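Local structure of glideosome-associated protein 50 (Plasmodium falciparum 3D7, 3TGH) at residues A[248-259]-A[270-279]. The protein is a component of the glideosome, the machinery for gliding motility and host-cell invasion, and probably helps to anchor it in the parasite's inner membrane complex. Residues are numbered along the deposited sequence; the frame is centred on the assembly and turned at random.
Sequences ITCGSGSMSQGK and FSSDIGFCVH
Ser252 holds OG between its backbone N and carbonyl carbon (chi1 65°), which aims the hydroxyl at Asp273 O; Cys250 sets SG opposite its backbone N (chi1 -172°), against Cys277. The Ser252 hydroxyl donates to Asp273 O at 2.7 Å, in the carbonyl plane and on a lone pair. Its carbonyl accepts from the amide two residues beyond Asp273: Gly275 N lies 3.0 Å from Ser252 O, the N-H...O angle 154°, with the donor above the carbonyl plane. Ile274 CG2 lies against Ser252 O, and CD1 against Ser254 O at 3.6 Å. Cys250 SG and Cys277 SG are 3.7 Å apart, too far for a disulfide, and pack as apolar groups. Deeper in, Ile248 CD1 meets the edge of the His279 ring at CE1, 4.0 Å away, while Ser8 and Thr288 hold the two ring nitrogens. At the exposed end, Lys259 bends at chi2 past Phe270; its NZ lies 3.1 Å from Ser272 OG, a doubtful bond because the lysine is poorly ordered. Strands 245-250 and 275-282 belong to the two different sheets of the calcineurin-like phosphoesterase sandwich. The chemistry thus implies a junction joined by apolar and sulfur packing inside and, at Ser252, by one hydroxyl bond and one backbone bond.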
loop_
_atom_site.group_PDB
_atom_site.type_symbol
_atom_site.label_atom_id
_atom_site.label_comp_id
_atom_site.label_asym_id
_atom_site.label_seq_id
_atom_site.Cartn_x
_atom_site.Cartn_y
_atom_site.Cartn_z
ATOM N N ILE A 248 8.755 4.128 2.020
ATOM C CA ILE A 248 8.057 4.288 3.273
ATOM C C ILE A 248 7.669 2.922 3.802
ATOM O O ILE A 248 6.995 2.156 3.105
ATOM C CB ILE A 248 6.800 5.145 3.100
ATOM C CG1 ILE A 248 7.179 6.575 2.694
ATOM C CG2 ILE A 248 5.984 5.134 4.384
ATOM C CD1 ILE A 248 5.989 7.458 2.385
ATOM N N THR A 249 8.102 2.618 5.028
ATOM C CA THR A 249 7.622 1.453 5.740
ATOM C C THR A 249 6.525 1.892 6.705
ATOM O O THR A 249 6.685 2.849 7.483
ATOM C CB THR A 249 8.718 0.738 6.541
ATOM O OG1 THR A 249 9.836 0.471 5.692
ATOM C CG2 THR A 249 8.181 -0.577 7.100
ATOM N N CYS A 250 5.405 1.189 6.629
ATOM C CA CYS A 250 4.253 1.448 7.470
ATOM C C CYS A 250 3.701 0.088 7.876
ATOM O O CYS A 250 2.635 -0.332 7.422
ATOM C CB CYS A 250 3.239 2.298 6.703
ATOM S SG CYS A 250 1.873 2.890 7.688
ATOM N N GLY A 251 4.459 -0.614 8.719
ATOM C CA GLY A 251 4.143 -1.996 9.090
ATOM C C GLY A 251 3.772 -2.202 10.549
ATOM O O GLY A 251 3.699 -3.341 11.015
ATOM N N SER A 252 3.495 -1.116 11.270
ATOM C CA SER A 252 3.230 -1.219 12.706
ATOM C C SER A 252 1.762 -0.928 13.062
ATOM O O SER A 252 1.468 -0.296 14.075
ATOM C CB SER A 252 4.205 -0.315 13.481
ATOM O OG SER A 252 3.998 1.063 13.203
ATOM N N GLY A 253 0.835 -1.418 12.240
ATOM C CA GLY A 253 -0.592 -1.241 12.507
ATOM C C GLY A 253 -1.111 -1.965 13.748
ATOM O O GLY A 253 -2.135 -1.572 14.307
ATOM N N SER A 254 -0.437 -3.042 14.156
ATOM C CA SER A 254 -0.828 -3.802 15.358
ATOM C C SER A 254 0.333 -4.218 16.273
ATOM O O SER A 254 0.102 -4.531 17.438
ATOM C CB SER A 254 -1.601 -5.065 14.978
ATOM O OG SER A 254 -0.785 -5.992 14.281
ATOM N N MET A 255 1.553 -4.243 15.739
ATOM C CA MET A 255 2.722 -4.769 16.451
ATOM C C MET A 255 3.913 -3.881 16.227
ATOM O O MET A 255 4.006 -3.190 15.215
ATOM C CB MET A 255 3.121 -6.150 15.918
ATOM C CG MET A 255 2.063 -7.212 15.979
ATOM S SD MET A 255 2.657 -8.720 15.185
ATOM C CE MET A 255 2.681 -8.239 13.454
ATOM N N SER A 256 4.855 -3.964 17.159
ATOM C CA SER A 256 6.092 -3.216 17.101
ATOM C C SER A 256 7.268 -4.166 17.302
ATOM O O SER A 256 7.258 -4.992 18.213
ATOM C CB SER A 256 6.114 -2.164 18.207
ATOM O OG SER A 256 7.412 -1.595 18.340
ATOM N N GLN A 257 8.271 -4.054 16.444
ATOM C CA GLN A 257 9.561 -4.670 16.715
ATOM C C GLN A 257 10.578 -3.536 16.725
ATOM O O GLN A 257 10.526 -2.640 15.868
ATOM C CB GLN A 257 9.895 -5.782 15.716
ATOM C CG GLN A 257 9.898 -5.361 14.272
ATOM C CD GLN A 257 9.768 -6.526 13.285
ATOM O OE1 GLN A 257 9.807 -6.316 12.078
ATOM N NE2 GLN A 257 9.618 -7.746 13.796
ATOM N N GLY A 258 11.477 -3.587 17.707
ATOM C CA GLY A 258 12.301 -2.446 18.125
ATOM C C GLY A 258 13.181 -1.806 17.071
ATOM O O GLY A 258 12.980 -2.006 15.881
ATOM N N LYS A 259 14.179 -1.042 17.517
ATOM C CA LYS A 259 14.963 -0.193 16.603
ATOM C C LYS A 259 15.897 -0.940 15.633
ATOM O O LYS A 259 16.346 -0.358 14.638
ATOM C CB LYS A 259 15.736 0.886 17.384
ATOM C CG LYS A 259 15.102 2.283 17.325
ATOM C CD LYS A 259 13.699 2.344 17.941
ATOM C CE LYS A 259 13.080 3.722 17.738
ATOM N NZ LYS A 259 11.634 3.776 18.089
ATOM N N PHE A 270 13.007 6.856 11.641
ATOM C CA PHE A 270 12.645 5.493 12.007
ATOM C C PHE A 270 11.964 5.503 13.368
ATOM O O PHE A 270 12.428 6.171 14.290
ATOM C CB PHE A 270 13.886 4.596 12.071
ATOM C CG PHE A 270 13.582 3.162 12.414
ATOM C CD1 PHE A 270 13.545 2.193 11.425
ATOM C CD2 PHE A 270 13.337 2.781 13.731
ATOM C CE1 PHE A 270 13.266 0.868 11.729
ATOM C CE2 PHE A 270 13.051 1.467 14.043
ATOM C CZ PHE A 270 13.012 0.503 13.037
ATOM N N SER A 271 10.881 4.738 13.495
ATOM C CA SER A 271 10.221 4.547 14.785
ATOM C C SER A 271 9.618 3.151 14.883
ATOM O O SER A 271 9.014 2.661 13.932
ATOM C CB SER A 271 9.119 5.584 14.981
ATOM O OG SER A 271 8.453 5.386 16.214
ATOM N N SER A 272 9.774 2.523 16.044
ATOM C CA SER A 272 9.156 1.233 16.311
ATOM C C SER A 272 7.735 1.395 16.865
ATOM O O SER A 272 7.070 0.401 17.135
ATOM C CB SER A 272 10.019 0.422 17.288
ATOM O OG SER A 272 10.133 1.081 18.532
ATOM N N ASP A 273 7.267 2.637 17.019
ATOM C CA ASP A 273 5.921 2.903 17.534
ATOM C C ASP A 273 4.838 2.256 16.661
ATOM O O ASP A 273 4.956 2.228 15.439
ATOM C CB ASP A 273 5.635 4.409 17.600
ATOM C CG ASP A 273 6.362 5.111 18.737
ATOM O OD1 ASP A 273 7.292 4.519 19.327
ATOM O OD2 ASP A 273 5.987 6.268 19.033
ATOM N N ILE A 274 3.793 1.750 17.310
ATOM C CA ILE A 274 2.578 1.326 16.622
ATOM C C ILE A 274 1.914 2.587 16.091
ATOM O O ILE A 274 1.801 3.585 16.807
ATOM C CB ILE A 274 1.655 0.530 17.573
ATOM C CG1 ILE A 274 2.261 -0.847 17.822
ATOM C CG2 ILE A 274 0.239 0.385 17.002
ATOM C CD1 ILE A 274 1.594 -1.620 18.933
ATOM N N GLY A 275 1.517 2.561 14.823
ATOM C CA GLY A 275 0.985 3.754 14.190
ATOM C C GLY A 275 0.550 3.564 12.753
ATOM O O GLY A 275 0.249 2.453 12.321
ATOM N N PHE A 276 0.521 4.666 12.015
ATOM C CA PHE A 276 0.042 4.667 10.639
ATOM C C PHE A 276 0.510 5.943 9.952
ATOM O O PHE A 276 1.100 6.818 10.599
ATOM C CB PHE A 276 -1.494 4.553 10.612
ATOM C CG PHE A 276 -2.207 5.663 11.348
ATOM C CD1 PHE A 276 -2.591 6.823 10.685
ATOM C CD2 PHE A 276 -2.508 5.538 12.694
ATOM C CE1 PHE A 276 -3.229 7.850 11.364
ATOM C CE2 PHE A 276 -3.155 6.547 13.381
ATOM C CZ PHE A 276 -3.525 7.705 12.718
ATOM N N CYS A 277 0.233 6.062 8.654
ATOM C CA CYS A 277 0.574 7.266 7.899
ATOM C C CYS A 277 -0.642 7.934 7.290
ATOM O O CYS A 277 -1.612 7.264 6.933
ATOM C CB CYS A 277 1.505 6.928 6.750
ATOM S SG CYS A 277 3.087 6.351 7.252
ATOM N N VAL A 278 -0.560 9.252 7.149
ATOM C CA VAL A 278 -1.514 10.010 6.363
ATOM C C VAL A 278 -0.731 10.766 5.287
ATOM O O VAL A 278 0.301 11.380 5.570
ATOM C CB VAL A 278 -2.330 10.972 7.235
ATOM C CG1 VAL A 278 -3.275 11.798 6.366
ATOM C CG2 VAL A 278 -3.111 10.185 8.288
ATOM N N HIS A 279 -1.215 10.702 4.050
ATOM C CA HIS A 279 -0.502 11.260 2.906
ATOM C C HIS A 279 -1.397 12.281 2.235
ATOM O O HIS A 279 -2.597 12.062 2.115
ATOM C CB HIS A 279 -0.146 10.178 1.888
ATOM C CG HIS A 279 0.472 8.951 2.477
ATOM N ND1 HIS A 279 1.834 8.766 2.554
ATOM C CD2 HIS A 279 -0.091 7.833 2.995
ATOM C CE1 HIS A 279 2.085 7.587 3.099
ATOM N NE2 HIS A 279 0.933 7.002 3.376
HETATM O O HOH W 1 3.021 1.690 10.691
#